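Local coordinates for diol-dehydratase (Roseburia inulinivorans, PDB 5I2A), which probably dehydrates 1,2-propanediol as a B12-independent lyase of the glycyl radical enzyme family, at residues D448-A453 with A513-H518; L506-D511 with E679-P684. All blocks are in the same frame, centred on the assembly; numbering follows the deposited sequence.

Interaction 1 (D448-A453 with A513-H518); sequences DGWHDA and AIDYAH. With EDO (1,2-ethanediol), chain C.
W450 drives the far rim of its indole against the helix at D515, with CH2 only 3.3 Å from the backbone N of D515. The D515 side chain lies over one face of the ring: carboxylate and indole planes are 20° apart, and D515 OD1 comes within 3.6 Å of W450 CZ2. A first torsion of -147°, well short of anti, folds the D515 carboxylate over the ring. I514 meets the same end of the indole differently. Its carbonyl carbon sits at the edge, near the ring plane, and I514 CG2 touches W450 CH2 at 3.9 Å. On the next turn of the helix, H518 approaches obliquely, its CD2 4.2 Å from CZ2 of W450. The loop carrying W450 joins strands 447-448 and 454-457, which both run parallel to strand 548-556 in the pyruvate formate-lyase-like fold, so the tryptophan bridges that sheet to helix 489-521. Around this buried core, R685 makes a cation-pi contact with W450 and salt bridges with both D515 OD2 and D448 OD2, and so probably offsets the repulsion between two carboxylates whose D448 OD2 and D515 OD1 are 5.7 Å apart. Y159 meets the indole edge-to-face, and its carbonyl receives H518 NE2. Farther along the loop, clear of the helix segment, D452 accepts through OD2 a 2.6 Å hydrogen bond from O2 of an ethanediol, probably a crystallisation additive. E440, H166, H283 and S284 also hydrogen-bond this small diol, which is consistent with a pocket able to take a diol substrate.

Interaction 2 (L506-D511 with E679-P684); sequences LMVNAD and ETFKNP
V508 of helix 489-521 packs against F681 in the extended connector that leads from helix 661-678 to strand 688-689, within the pyruvate formate-lyase-like fold, where a loop crosses a long helix. The contact is almost wholly apolar. Methyl CG2 of V508 makes a CH-pi contact over one face of the F681 ring, 4.0 Å from the centroid and 24° off the normal, and lies nearest to CG at 3.7 Å. The other methyl of V508, CG1, stands anti to the backbone N (chi1 172°) and fits against F681 CB at 4.0 Å, so the valine fork grips the root of the aromatic side chain rather than its tip. An alanine in place of F681 would remove the ring, which is likely to leave V508 CG2 without its aromatic face and a gap between helix and connector. Polar links come from the backbone and its neighbours: F681 pairs with Y689 of strand 688-689, and the carbonyl of K682 receives N512 ND2, one turn beyond V508 on the same helix. K682 turns its CB away from the helix, and the residue is exposed. The phenylalanine is lined on its opposite face too, where the T680 hydroxyl, hydrogen-bonded to the carbonyl of P677, places OG1 3.7 Å above the ring plane, toward the rim.

In the fold
Both interactions hold helix 489-521, about 10 Å apart between their centres, and their segments alternate along the chain. Interaction 1 lies deeper: every touching residue is buried, and an indole shares its surroundings with carboxylates and the arginine R685. Interaction 2, nearer the surface, rests on a methyl-to-ring contact, with K682 exposed at its margin. The two meet at the helix: W450 CZ3 lies 3.5 Å from D511 O, while P684 of the connector packs against D515 and Y516. R685, directly after that connector, carries the charge that serves interaction 1. Both also reach the second subunit, Y516 and V508 meeting its A198 and G196 respectively.

Interaction 1 (D448-A453 with A513-H518)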
loop_
_atom_site.group_PDB
_atom_site.type_symbol
_atom_site.label_atom_id
_atom_site.label_comp_id
_atom_site.label_asym_id
_atom_site.label_seq_id
_atom_site.Cartn_x
_atom_site.Cartn_y
_atom_site.Cartn_z
ATOM N N ASP A 448 2.393 7.994 17.882
ATOM C CA ASP A 448 3.315 7.011 17.305
ATOM C C ASP A 448 4.658 7.727 17.133
ATOM O O ASP A 448 4.858 8.466 16.169
ATOM C CB ASP A 448 2.811 6.470 15.971
ATOM C CG ASP A 448 3.583 5.223 15.514
ATOM O OD1 ASP A 448 3.625 4.226 16.259
ATOM O OD2 ASP A 448 4.143 5.232 14.401
ATOM N N GLY A 449 5.563 7.523 18.078
ATOM C CA GLY A 449 6.694 8.414 18.226
ATOM C C GLY A 449 8.018 7.930 17.680
ATOM O O GLY A 449 8.935 8.733 17.523
ATOM N N TRP A 450 8.110 6.633 17.383
ATOM C CA TRP A 450 9.348 6.056 16.835
ATOM C C TRP A 450 10.535 6.505 17.683
ATOM O O TRP A 450 11.549 6.966 17.165
ATOM C CB TRP A 450 9.521 6.457 15.354
ATOM C CG TRP A 450 8.903 5.448 14.403
ATOM C CD1 TRP A 450 7.638 4.944 14.457
ATOM C CD2 TRP A 450 9.532 4.828 13.272
ATOM N NE1 TRP A 450 7.443 4.047 13.449
ATOM C CE2 TRP A 450 8.590 3.952 12.704
ATOM C CE3 TRP A 450 10.799 4.932 12.687
ATOM C CZ2 TRP A 450 8.868 3.179 11.571
ATOM C CZ3 TRP A 450 11.084 4.158 11.560
ATOM C CH2 TRP A 450 10.127 3.284 11.025
ATOM N N HIS A 451 10.385 6.380 19.003
ATOM C CA HIS A 451 11.269 7.083 19.924
ATOM C C HIS A 451 12.710 6.556 19.986
ATOM O O HIS A 451 13.560 7.186 20.603
ATOM C CB HIS A 451 10.658 7.089 21.329
ATOM C CG HIS A 451 9.408 7.911 21.432
ATOM N ND1 HIS A 451 9.428 9.282 21.447
ATOM C CD2 HIS A 451 8.105 7.546 21.491
ATOM C CE1 HIS A 451 8.187 9.736 21.544
ATOM N NE2 HIS A 451 7.369 8.702 21.578
ATOM N N ASP A 452 12.998 5.422 19.354
ATOM C CA ASP A 452 14.397 5.017 19.218
ATOM C C ASP A 452 14.685 4.487 17.807
ATOM O O ASP A 452 14.975 3.308 17.616
ATOM C CB ASP A 452 14.766 3.975 20.266
ATOM C CG ASP A 452 16.282 3.791 20.394
ATOM O OD1 ASP A 452 17.049 4.551 19.761
ATOM O OD2 ASP A 452 16.701 2.892 21.138
ATOM N N ALA A 453 14.620 5.392 16.837
ATOM C CA ALA A 453 14.616 5.028 15.421
ATOM C C ALA A 453 15.996 4.690 14.867
ATOM O O ALA A 453 16.094 3.974 13.874
ATOM C CB ALA A 453 13.988 6.160 14.591
ATOM N N ALA A 513 12.590 4.786 4.954
ATOM C CA ALA A 513 12.478 3.524 4.219
ATOM C C ALA A 513 11.887 2.409 5.093
ATOM O O ALA A 513 11.002 1.676 4.666
ATOM C CB ALA A 513 13.847 3.100 3.670
ATOM N N ILE A 514 12.378 2.293 6.322
ATOM C CA ILE A 514 11.865 1.290 7.250
ATOM C C ILE A 514 10.402 1.603 7.627
ATOM O O ILE A 514 9.596 0.703 7.791
ATOM C CB ILE A 514 12.772 1.206 8.495
ATOM C CG1 ILE A 514 14.163 0.722 8.072
ATOM C CG2 ILE A 514 12.178 0.277 9.576
ATOM C CD1 ILE A 514 15.265 0.940 9.123
ATOM N N ASP A 515 10.081 2.888 7.715
ATOM C CA ASP A 515 8.726 3.374 7.988
ATOM C C ASP A 515 7.744 2.866 6.929
ATOM O O ASP A 515 6.697 2.313 7.263
ATOM C CB ASP A 515 8.735 4.916 8.039
ATOM C CG ASP A 515 7.717 5.501 9.034
ATOM O OD1 ASP A 515 6.656 4.892 9.292
ATOM O OD2 ASP A 515 7.985 6.612 9.541
ATOM N N TYR A 516 8.104 3.030 5.655
ATOM C CA TYR A 516 7.286 2.506 4.563
ATOM C C TYR A 516 7.111 1.014 4.705
ATOM O O TYR A 516 6.018 0.516 4.512
ATOM C CB TYR A 516 7.888 2.833 3.180
ATOM C CG TYR A 516 7.560 4.239 2.760
ATOM C CD1 TYR A 516 6.232 4.624 2.539
ATOM C CD2 TYR A 516 8.554 5.197 2.635
ATOM C CE1 TYR A 516 5.908 5.927 2.187
ATOM C CE2 TYR A 516 8.245 6.503 2.285
ATOM C CZ TYR A 516 6.924 6.860 2.059
ATOM O OH TYR A 516 6.626 8.151 1.706
ATOM N N ALA A 517 8.180 0.306 5.068
ATOM C CA ALA A 517 8.076 -1.145 5.188
ATOM C C ALA A 517 7.054 -1.550 6.265
ATOM O O ALA A 517 6.215 -2.418 6.020
ATOM C CB ALA A 517 9.449 -1.772 5.475
ATOM N N HIS A 518 7.090 -0.911 7.437
ATOM C CA HIS A 518 6.082 -1.217 8.460
ATOM C C HIS A 518 4.661 -0.836 8.013
ATOM O O HIS A 518 3.714 -1.586 8.257
ATOM C CB HIS A 518 6.424 -0.544 9.800
ATOM C CG HIS A 518 7.561 -1.213 10.518
ATOM N ND1 HIS A 518 7.402 -2.377 11.240
ATOM C CD2 HIS A 518 8.881 -0.915 10.578
ATOM C CE1 HIS A 518 8.570 -2.763 11.715
ATOM N NE2 HIS A 518 9.485 -1.890 11.334
HETATM C C1 EDO C . 14.799 3.308 24.197
HETATM O O1 EDO C . 13.392 3.509 24.089
HETATM C C2 EDO C . 15.083 1.843 23.848
HETATM O O2 EDO C . 14.844 1.565 22.453
#

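Interaction 2 (L506-D511 with E679-P684)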
loop_
_atom_site.group_PDB
_atom_site.type_symbol
_atom_site.label_atom_id
_atom_site.label_comp_id
_atom_site.label_asym_id
_atom_site.label_seq_id
_atom_site.Cartn_x
_atom_site.Cartn_y
_atom_site.Cartn_z
ATOM N N LEU A 506 20.886 11.125 5.242
ATOM C CA LEU A 506 20.900 9.704 4.907
ATOM C C LEU A 506 20.230 8.844 5.991
ATOM O O LEU A 506 19.584 7.841 5.685
ATOM C CB LEU A 506 22.338 9.234 4.674
ATOM C CG LEU A 506 23.030 9.873 3.465
ATOM C CD1 LEU A 506 24.412 9.281 3.245
ATOM C CD2 LEU A 506 22.165 9.696 2.220
ATOM N N MET A 507 20.411 9.223 7.253
ATOM C CA MET A 507 19.756 8.528 8.349
ATOM C C MET A 507 18.235 8.691 8.224
ATOM O O MET A 507 17.493 7.749 8.450
ATOM C CB MET A 507 20.235 9.051 9.709
ATOM C CG MET A 507 19.556 8.369 10.895
ATOM S SD MET A 507 20.186 8.882 12.492
ATOM C CE MET A 507 19.915 10.649 12.514
ATOM N N VAL A 508 17.797 9.889 7.843
ATOM C CA VAL A 508 16.376 10.151 7.608
ATOM C C VAL A 508 15.882 9.230 6.474
ATOM O O VAL A 508 14.824 8.617 6.574
ATOM C CB VAL A 508 16.113 11.644 7.280
ATOM C CG1 VAL A 508 14.650 11.880 6.852
ATOM C CG2 VAL A 508 16.479 12.545 8.484
ATOM N N ASN A 509 16.684 9.090 5.430
ATOM C CA ASN A 509 16.341 8.170 4.347
ATOM C C ASN A 509 16.156 6.729 4.855
ATOM O O ASN A 509 15.185 6.069 4.509
ATOM C CB ASN A 509 17.414 8.217 3.244
ATOM C CG ASN A 509 17.068 7.339 2.045
ATOM O OD1 ASN A 509 17.525 6.208 1.955
ATOM N ND2 ASN A 509 16.261 7.867 1.121
ATOM N N ALA A 510 17.065 6.268 5.711
ATOM C CA ALA A 510 17.006 4.899 6.229
ATOM C C ALA A 510 15.741 4.666 7.076
ATOM O O ALA A 510 15.023 3.685 6.887
ATOM C CB ALA A 510 18.268 4.580 7.045
ATOM N N ASP A 511 15.471 5.573 8.003
ATOM C CA ASP A 511 14.299 5.428 8.861
ATOM C C ASP A 511 12.997 5.539 8.061
ATOM O O ASP A 511 12.067 4.776 8.289
ATOM C CB ASP A 511 14.314 6.472 9.985
ATOM C CG ASP A 511 15.157 6.046 11.158
ATOM O OD1 ASP A 511 15.219 4.826 11.443
ATOM O OD2 ASP A 511 15.741 6.928 11.805
ATOM N N GLU A 679 15.040 18.639 13.293
ATOM C CA GLU A 679 13.658 19.103 13.499
ATOM C C GLU A 679 12.998 19.599 12.204
ATOM O O GLU A 679 11.817 19.892 12.205
ATOM C CB GLU A 679 13.589 20.207 14.560
ATOM C CG GLU A 679 14.229 21.534 14.128
ATOM C CD GLU A 679 14.085 22.656 15.169
ATOM O OE1 GLU A 679 14.598 23.759 14.909
ATOM O OE2 GLU A 679 13.466 22.445 16.233
ATOM N N THR A 680 13.751 19.662 11.107
ATOM C CA THR A 680 13.191 20.102 9.830
ATOM C C THR A 680 12.720 18.938 8.947
ATOM O O THR A 680 12.051 19.167 7.962
ATOM C CB THR A 680 14.212 20.939 9.001
ATOM O OG1 THR A 680 15.229 20.078 8.478
ATOM C CG2 THR A 680 14.875 22.039 9.859
ATOM N N PHE A 681 13.085 17.699 9.275
ATOM C CA PHE A 681 12.731 16.564 8.408
ATOM C C PHE A 681 11.391 15.946 8.781
ATOM O O PHE A 681 10.959 16.049 9.924
ATOM C CB PHE A 681 13.835 15.484 8.447
ATOM C CG PHE A 681 15.104 15.918 7.778
ATOM C CD1 PHE A 681 15.229 15.855 6.396
ATOM C CD2 PHE A 681 16.153 16.428 8.518
ATOM C CE1 PHE A 681 16.385 16.282 5.772
ATOM C CE2 PHE A 681 17.316 16.847 7.902
ATOM C CZ PHE A 681 17.434 16.781 6.530
ATOM N N LYS A 682 10.745 15.298 7.813
ATOM C CA LYS A 682 9.418 14.731 8.009
ATOM C C LYS A 682 9.411 13.245 7.717
ATOM O O LYS A 682 10.274 12.744 7.008
ATOM C CB LYS A 682 8.393 15.436 7.122
ATOM C CG LYS A 682 8.363 16.940 7.305
ATOM C CD LYS A 682 7.426 17.591 6.304
ATOM C CE LYS A 682 7.509 19.111 6.374
ATOM N NZ LYS A 682 6.600 19.765 5.385
ATOM N N ASN A 683 8.424 12.540 8.256
ATOM C CA ASN A 683 8.343 11.099 8.062
ATOM C C ASN A 683 7.077 10.758 7.288
ATOM O O ASN A 683 6.225 11.625 7.116
ATOM C CB ASN A 683 8.409 10.364 9.421
ATOM C CG ASN A 683 7.264 10.719 10.358
ATOM O OD1 ASN A 683 6.108 10.782 9.954
ATOM N ND2 ASN A 683 7.596 10.945 11.641
ATOM N N PRO A 684 6.953 9.503 6.812
ATOM C CA PRO A 684 5.801 9.146 5.971
ATOM C C PRO A 684 4.483 9.049 6.724
ATOM O O PRO A 684 3.449 8.868 6.083
ATOM C CB PRO A 684 6.190 7.765 5.406
ATOM C CG PRO A 684 7.665 7.719 5.524
ATOM C CD PRO A 684 7.968 8.435 6.794
#